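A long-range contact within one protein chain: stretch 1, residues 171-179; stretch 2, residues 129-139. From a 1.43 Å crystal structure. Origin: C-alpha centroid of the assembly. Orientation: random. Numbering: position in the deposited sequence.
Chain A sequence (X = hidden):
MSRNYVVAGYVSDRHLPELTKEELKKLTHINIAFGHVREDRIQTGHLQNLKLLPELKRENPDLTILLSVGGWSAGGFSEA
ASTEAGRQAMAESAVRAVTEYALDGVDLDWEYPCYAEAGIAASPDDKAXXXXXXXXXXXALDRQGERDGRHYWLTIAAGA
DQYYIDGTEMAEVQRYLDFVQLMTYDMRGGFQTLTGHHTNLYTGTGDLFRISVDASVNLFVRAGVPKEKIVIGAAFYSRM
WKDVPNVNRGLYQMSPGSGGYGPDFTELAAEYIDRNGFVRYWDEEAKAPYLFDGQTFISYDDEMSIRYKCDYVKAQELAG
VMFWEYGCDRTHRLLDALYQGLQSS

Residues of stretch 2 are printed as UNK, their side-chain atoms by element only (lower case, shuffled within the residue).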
ATOM      1  N   ALA A 171      13.851 -12.651  11.314  1.00 13.75           N
ATOM      2  CA  ALA A 171      15.071 -12.800  12.101  1.00 14.63           C
ATOM      3  C   ALA A 171      15.371 -14.266  12.379  1.00 16.59           C
ATOM      4  O   ALA A 171      16.541 -14.654  12.478  1.00 17.41           O
ATOM      5  CB  ALA A 171      14.940 -12.031  13.415  1.00 16.88           C
ATOM      6  N   GLU A 172      14.328 -15.090  12.503  1.00 13.81           N
ATOM      7  CA  GLU A 172      14.511 -16.529  12.669  1.00 14.13           C
ATOM      8  C   GLU A 172      14.702 -17.214  11.320  1.00 15.13           C
ATOM      9  O   GLU A 172      15.590 -18.057  11.158  1.00 17.48           O
ATOM     10  CB  GLU A 172      13.296 -17.121  13.381  1.00 18.02           C
ATOM     11  CG  GLU A 172      13.052 -16.579  14.782  1.00 23.27           C
ATOM     12  CD  GLU A 172      14.218 -16.838  15.716  1.00 29.55           C
ATOM     13  OE1 GLU A 172      14.658 -15.885  16.394  1.00 38.35           O
ATOM     14  OE2 GLU A 172      14.701 -17.988  15.763  1.00 35.71           O
ATOM     15  N   VAL A 173      13.854 -16.867  10.350  1.00 13.79           N
ATOM     16  CA  VAL A 173      13.903 -17.465   9.015  1.00 14.65           C
ATOM     17  C   VAL A 173      15.312 -17.396   8.427  1.00 14.39           C
ATOM     18  O   VAL A 173      15.822 -18.376   7.863  1.00 13.49           O
ATOM     19  CB  VAL A 173      12.882 -16.755   8.107  1.00 13.67           C
ATOM     20  CG1 VAL A 173      13.176 -17.002   6.635  1.00 16.38           C
ATOM     21  CG2 VAL A 173      11.447 -17.164   8.480  1.00 14.65           C
ATOM     22  N   GLN A 174      15.960 -16.232   8.543  1.00 14.11           N
ATOM     23  CA  GLN A 174      17.222 -16.023   7.835  1.00 14.05           C
ATOM     24  C   GLN A 174      18.304 -16.994   8.283  1.00 14.32           C
ATOM     25  O   GLN A 174      19.210 -17.313   7.502  1.00 13.89           O
ATOM     26  CB  GLN A 174      17.697 -14.572   7.982  1.00 16.04           C
ATOM     27  CG  GLN A 174      17.992 -14.153   9.416  1.00 16.66           C
ATOM     28  CD  GLN A 174      19.400 -14.513   9.871  1.00 18.11           C
ATOM     29  OE1 GLN A 174      20.284 -14.767   9.056  1.00 18.56           O
ATOM     30  NE2 GLN A 174      19.605 -14.545  11.184  1.00 24.70           N
ATOM     31  N   ARG A 175      18.224 -17.477   9.529  1.00 14.52           N
ATOM     32  CA  ARG A 175      19.272 -18.335  10.073  1.00 16.14           C
ATOM     33  C   ARG A 175      19.422 -19.629   9.279  1.00 15.71           C
ATOM     34  O   ARG A 175      20.514 -20.207   9.235  1.00 16.78           O
ATOM     35  CB  ARG A 175      18.966 -18.610  11.549  1.00 19.09           C
ATOM     36  CG  ARG A 175      19.107 -20.041  12.003  1.00 29.63           C
ATOM     37  CD  ARG A 175      18.603 -20.189  13.440  1.00 31.22           C
ATOM     38  NE  ARG A 175      18.631 -21.579  13.891  1.00 34.55           N
ATOM     39  CZ  ARG A 175      19.664 -22.141  14.515  1.00 34.64           C
ATOM     40  NH1 ARG A 175      20.758 -21.434  14.764  1.00 36.57           N
ATOM     41  NH2 ARG A 175      19.601 -23.413  14.890  1.00 37.43           N
ATOM     42  N   TYR A 176      18.357 -20.082   8.620  1.00 14.78           N
ATOM     43  CA  TYR A 176      18.371 -21.353   7.907  1.00 13.50           C
ATOM     44  C   TYR A 176      18.683 -21.211   6.427  1.00 12.04           C
ATOM     45  O   TYR A 176      18.759 -22.224   5.724  1.00 14.70           O
ATOM     46  CB  TYR A 176      17.025 -22.062   8.087  1.00 13.26           C
ATOM     47  CG  TYR A 176      16.689 -22.180   9.542  1.00 14.74           C
ATOM     48  CD1 TYR A 176      17.441 -22.995  10.370  1.00 14.81           C
ATOM     49  CD2 TYR A 176      15.664 -21.431  10.103  1.00 15.79           C
ATOM     50  CE1 TYR A 176      17.159 -23.090  11.715  1.00 17.34           C
ATOM     51  CE2 TYR A 176      15.374 -21.522  11.453  1.00 16.96           C
ATOM     52  CZ  TYR A 176      16.130 -22.352  12.249  1.00 19.55           C
ATOM     53  OH  TYR A 176      15.853 -22.440  13.594  1.00 23.98           O
ATOM     54  N   LEU A 177      18.916 -19.993   5.946  1.00 10.88           N
ATOM     55  CA  LEU A 177      19.013 -19.723   4.519  1.00 11.38           C
ATOM     56  C   LEU A 177      20.401 -19.234   4.133  1.00 12.74           C
ATOM     57  O   LEU A 177      21.038 -18.478   4.876  1.00 14.08           O
ATOM     58  CB  LEU A 177      18.015 -18.643   4.125  1.00 10.82           C
ATOM     59  CG  LEU A 177      16.571 -18.950   4.502  1.00 13.68           C
ATOM     60  CD1 LEU A 177      15.704 -17.794   4.051  1.00 12.91           C
ATOM     61  CD2 LEU A 177      16.128 -20.279   3.888  1.00 10.67           C
ATOM     62  N   ASP A 178      20.855 -19.654   2.952  1.00 11.62           N
ATOM     63  CA  ASP A 178      22.092 -19.101   2.406  1.00 11.74           C
ATOM     64  C   ASP A 178      21.915 -17.639   2.035  1.00 14.51           C
ATOM     65  O   ASP A 178      22.820 -16.824   2.245  1.00 14.32           O
ATOM     66  CB  ASP A 178      22.536 -19.902   1.185  1.00 13.84           C
ATOM     67  CG  ASP A 178      22.938 -21.314   1.535  1.00 15.99           C
ATOM     68  OD1 ASP A 178      24.134 -21.541   1.808  1.00 16.88           O
ATOM     69  OD2 ASP A 178      22.066 -22.193   1.561  1.00 13.73           O
ATOM     70  N   PHE A 179      20.770 -17.298   1.452  1.00 12.39           N
ATOM     71  CA  PHE A 179      20.411 -15.904   1.241  1.00 11.90           C
ATOM     72  C   PHE A 179      18.905 -15.800   1.055  1.00 11.49           C
ATOM     73  O   PHE A 179      18.201 -16.808   0.911  1.00 13.01           O
ATOM     74  CB  PHE A 179      21.188 -15.240   0.092  1.00 17.27           C
ATOM     75  CG  PHE A 179      21.147 -15.984  -1.217  1.00 14.69           C
ATOM     76  CD1 PHE A 179      22.236 -16.737  -1.627  1.00 19.89           C
ATOM     77  CD2 PHE A 179      20.056 -15.888  -2.067  1.00 17.96           C
ATOM     78  CE1 PHE A 179      22.225 -17.399  -2.844  1.00 20.34           C
ATOM     79  CE2 PHE A 179      20.039 -16.551  -3.289  1.00 19.29           C
ATOM     80  CZ  PHE A 179      21.125 -17.305  -3.675  1.00 20.15           C
ATOM     81  N   UNK A 129       4.693 -21.317  11.290  1.00 10.70           N
ATOM     82  CA  UNK A 129       4.917 -22.588  10.601  1.00  8.04           C
ATOM     83  C   UNK A 129       5.956 -22.465   9.488  1.00  8.13           C
ATOM     84  O   UNK A 129       6.642 -23.445   9.178  1.00 10.14           O
ATOM     85  c   UNK A 129       2.661 -23.604  11.128  1.00 11.36           C
ATOM     86  n   UNK A 129       1.404 -23.787  10.788  1.00 11.96           N
ATOM     87  c   UNK A 129       3.595 -23.133  10.043  1.00  8.74           C
ATOM     88  o   UNK A 129       3.071 -23.784  12.270  1.00 13.08           O
ATOM     89  N   UNK A 130       6.080 -21.281   8.874  1.00  9.40           N
ATOM     90  CA  UNK A 130       7.101 -21.067   7.845  1.00  9.26           C
ATOM     91  C   UNK A 130       8.502 -21.241   8.421  1.00  9.55           C
ATOM     92  O   UNK A 130       9.367 -21.871   7.798  1.00 10.79           O
ATOM     93  c   UNK A 130       8.499 -18.070   6.139  1.00  8.75           C
ATOM     94  c   UNK A 130       8.721 -19.697   3.907  1.00 10.36           C
ATOM     95  c   UNK A 130       6.905 -19.659   7.263  1.00  8.87           C
ATOM     96  c   UNK A 130       9.293 -17.675   5.076  1.00  9.79           C
ATOM     97  c   UNK A 130       7.818 -19.288   6.112  1.00  9.46           C
ATOM     98  c   UNK A 130       7.931 -20.088   4.976  1.00  9.77           C
ATOM     99  c   UNK A 130       9.408 -18.487   3.956  1.00 10.50           C
ATOM    100  N   UNK A 131       8.735 -20.707   9.621  1.00 10.24           N
ATOM    101  CA  UNK A 131      10.027 -20.883  10.274  1.00 10.53           C
ATOM    102  C   UNK A 131      10.294 -22.357  10.536  1.00 10.32           C
ATOM    103  O   UNK A 131      11.400 -22.848  10.289  1.00 11.65           O
ATOM    104  o   UNK A 131       9.709 -18.751  11.339  1.00 13.11           O
ATOM    105  c   UNK A 131      11.423 -20.209  12.232  1.00 15.76           C
ATOM    106  c   UNK A 131      10.036 -20.123  11.591  1.00 12.67           C
ATOM    107  N   UNK A 132       9.294 -23.068  11.068  1.00 10.03           N
ATOM    108  CA  UNK A 132       9.458 -24.497  11.333  1.00 10.55           C
ATOM    109  C   UNK A 132       9.710 -25.277  10.049  1.00 10.97           C
ATOM    110  O   UNK A 132      10.520 -26.213  10.028  1.00 11.57           O
ATOM    111  c   UNK A 132       6.521 -24.979  13.871  1.00 14.53           C
ATOM    112  c   UNK A 132       7.832 -24.401  13.358  1.00 14.08           C
ATOM    113  c   UNK A 132       8.955 -24.559  14.378  1.00 19.08           C
ATOM    114  c   UNK A 132       8.218 -25.051  12.033  1.00 14.87           C
ATOM    115  N   UNK A 133       8.999 -24.930   8.974  1.00  9.95           N
ATOM    116  CA  UNK A 133       9.206 -25.609   7.699  1.00 10.28           C
ATOM    117  C   UNK A 133      10.644 -25.450   7.210  1.00  9.28           C
ATOM    118  O   UNK A 133      11.289 -26.428   6.805  1.00  9.68           O
ATOM    119  c   UNK A 133       8.423 -25.525   5.214  1.00 10.58           C
ATOM    120  c   UNK A 133       8.184 -27.029   5.096  1.00 12.84           C
ATOM    121  c   UNK A 133       8.210 -25.068   6.665  1.00 10.61           C
ATOM    122  c   UNK A 133       7.555 -24.748   4.206  1.00 11.64           C
ATOM    123  N   UNK A 134      11.149 -24.208   7.197  1.00  9.31           N
ATOM    124  CA  UNK A 134      12.500 -23.971   6.700  1.00  8.94           C
ATOM    125  C   UNK A 134      13.546 -24.616   7.596  1.00 11.91           C
ATOM    126  O   UNK A 134      14.561 -25.116   7.105  1.00 10.98           O
ATOM    127  c   UNK A 134      12.349 -22.273   4.121  1.00 13.26           C
ATOM    128  c   UNK A 134      12.751 -22.466   6.567  1.00 10.22           C
ATOM    129  c   UNK A 134      12.063 -20.266   5.573  1.00 12.24           C
ATOM    130  c   UNK A 134      11.920 -21.780   5.483  1.00 11.25           C
ATOM    131  N   UNK A 135      13.330 -24.590   8.913  1.00 10.35           N
ATOM    132  CA  UNK A 135      14.255 -25.261   9.821  1.00 12.96           C
ATOM    133  C   UNK A 135      14.332 -26.748   9.501  1.00 11.51           C
ATOM    134  O   UNK A 135      15.420 -27.325   9.407  1.00 12.88           O
ATOM    135  c   UNK A 135      13.804 -25.054  11.268  1.00 14.85           C
ATOM    136  n   UNK A 135      13.726 -24.326  14.067  1.00 33.21           N
ATOM    137  n   UNK A 135      13.577 -24.800  16.310  1.00 38.02           N
ATOM    138  c   UNK A 135      14.208 -25.654  13.716  1.00 22.43           C
ATOM    139  n   UNK A 135      12.990 -22.716  15.537  1.00 35.76           N
ATOM    140  c   UNK A 135      14.724 -25.734  12.284  1.00 16.42           C
ATOM    141  c   UNK A 135      13.430 -23.946  15.305  1.00 36.35           C
ATOM    142  N   UNK A 136      13.171 -27.381   9.294  1.00 10.20           N
ATOM    143  CA  UNK A 136      13.140 -28.816   9.031  1.00 10.91           C
ATOM    144  C   UNK A 136      13.778 -29.142   7.686  1.00 11.26           C
ATOM    145  O   UNK A 136      14.501 -30.137   7.549  1.00 11.66           O
ATOM    146  c   UNK A 136      11.579 -30.778   8.811  1.00 12.36           C
ATOM    147  o   UNK A 136      11.107 -28.968  10.319  1.00 16.17           O
ATOM    148  c   UNK A 136      11.682 -29.282   9.047  1.00 11.87           C
ATOM    149  N   UNK A 137      13.526 -28.308   6.679  1.00 11.19           N
ATOM    150  CA  UNK A 137      14.130 -28.530   5.374  1.00 11.20           C
ATOM    151  C   UNK A 137      15.642 -28.335   5.427  1.00  9.91           C
ATOM    152  O   UNK A 137      16.394 -29.111   4.824  1.00 10.57           O
ATOM    153  c   UNK A 137      12.462 -27.220   1.423  1.00 15.63           C
ATOM    154  c   UNK A 137      13.501 -27.578   4.360  1.00 11.23           C
ATOM    155  c   UNK A 137      12.021 -27.873   4.052  1.00 13.46           C
ATOM    156  s   UNK A 137      11.341 -26.786   2.768  1.00 14.86           S
ATOM    157  N   UNK A 138      16.101 -27.302   6.138  1.00 11.70           N
ATOM    158  CA  UNK A 138      17.538 -27.095   6.298  1.00 12.06           C
ATOM    159  C   UNK A 138      18.185 -28.262   7.032  1.00 12.09           C
ATOM    160  O   UNK A 138      19.260 -28.724   6.642  1.00 12.15           O
ATOM    161  c   UNK A 138      20.987 -24.467   4.485  1.00 16.40           C
ATOM    162  c   UNK A 138      19.230 -25.624   7.550  1.00 13.41           C
ATOM    163  c   UNK A 138      20.263 -25.768   6.446  1.00 15.69           C
ATOM    164  n   UNK A 138      20.305 -24.578   5.622  1.00 15.34           N
ATOM    165  c   UNK A 138      17.797 -25.774   7.026  1.00 13.39           C
ATOM    166  n   UNK A 138      20.950 -23.326   3.814  1.00 17.20           N
ATOM    167  n   UNK A 138      21.689 -25.490   4.017  1.00 16.81           N
ATOM    168  N   UNK A 139      17.533 -28.761   8.081  1.00 12.82           N
ATOM    169  CA  UNK A 139      18.076 -29.910   8.802  1.00 13.76           C
ATOM    170  C   UNK A 139      18.254 -31.111   7.885  1.00 14.68           C
ATOM    171  O   UNK A 139      19.297 -31.778   7.919  1.00 14.08           O
ATOM    172  o   UNK A 139      16.368 -28.706  13.231  1.00 23.19           O
ATOM    173  c   UNK A 139      17.353 -29.273  11.142  1.00 16.75           C
ATOM    174  o   UNK A 139      15.207 -29.995  11.897  1.00 24.23           O
ATOM    175  c   UNK A 139      16.232 -29.334  12.161  1.00 20.83           C
ATOM    176  c   UNK A 139      17.174 -30.246   9.989  1.00 15.08           C
TER

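Position 129 carries two carbons, the second bearing one oxygen and one nitrogen: a short amide, out of reach of stretch 1. It is Asn 129. Position 130 has one carbon leading to a ring of six carbons with no oxygen on it; CB points sideways, but one of the ring carbons comes up against Val 173. This is Phe 130, its CD2 lying 3.9 Å from Val 173 CG2.

At position 131 one carbon carries an oxygen and a carbon, and that terminal carbon touches Glu 172 and the Tyr 176 ring: the fork of Thr 131. Its CA is 5.3 Å from the CA of Val 173. Its methyl CG2 sits 3.8 Å from Glu 172 CB and also meets the edge of the Tyr 176 ring.

Positions 132 and 133 each hold four carbons forked at the second, and neither touches stretch 1: Leu 132, directed away, and Leu 133, out of reach. Position 134 has the same four-carbon fork but points toward the other stretch, where its two end carbons meet Val 173 and Leu 177. Leu 134 thus does apolar work: CD1 packs 3.6 Å from Val 173 CG1, and CD2 lies 4.3 Å from Leu 177 CD2.

Position 135 runs three carbons, a nitrogen, then a carbon with two more nitrogens. Its CB lies over one face of the Tyr 176 ring, 3.8 Å from the centroid, a CH-pi contact. The guanidinium makes it Arg 135. NE comes within 2.9 Å of Tyr 176 OH, yet the hydroxyl sits over the guanidinium face, where the angle is too poor for a hydrogen bond.

Position 136 is again a carbon bearing one oxygen and one carbon, facing away: Thr 136, whose OG1 donates to Leu 132 O at 2.8 Å within the helix. Position 137, two carbons, a sulfur and a terminal carbon, out of reach, is Met 137.

Position 138 repeats the guanidinium pattern and points toward stretch 1, where its nitrogens reach Tyr 176 O and Asp 178: Arg 138. NE donates to Tyr 176 O at 2.8 Å, while NH2 donates to that same Tyr 176 O at 3.1 Å and to Asp 178 OD2 at 2.8 Å, the latter within a salt bridge. Position 139, three carbons with two oxygens on the third, makes no contact with stretch 1; it is Glu 139.

The rule is a helix face built from 131, 134, 135 and 138. Leu 134 supplies apolar packing, Tyr 176 lies against the helix, and Arg 138 holds the carbonyl of Tyr 176 and the carboxylate of Asp 178 near its guanidinium plane, tying the chain from 176 to 178 to the helix.

Stretch 2, residues 129-139: NFTLLLRTMRE
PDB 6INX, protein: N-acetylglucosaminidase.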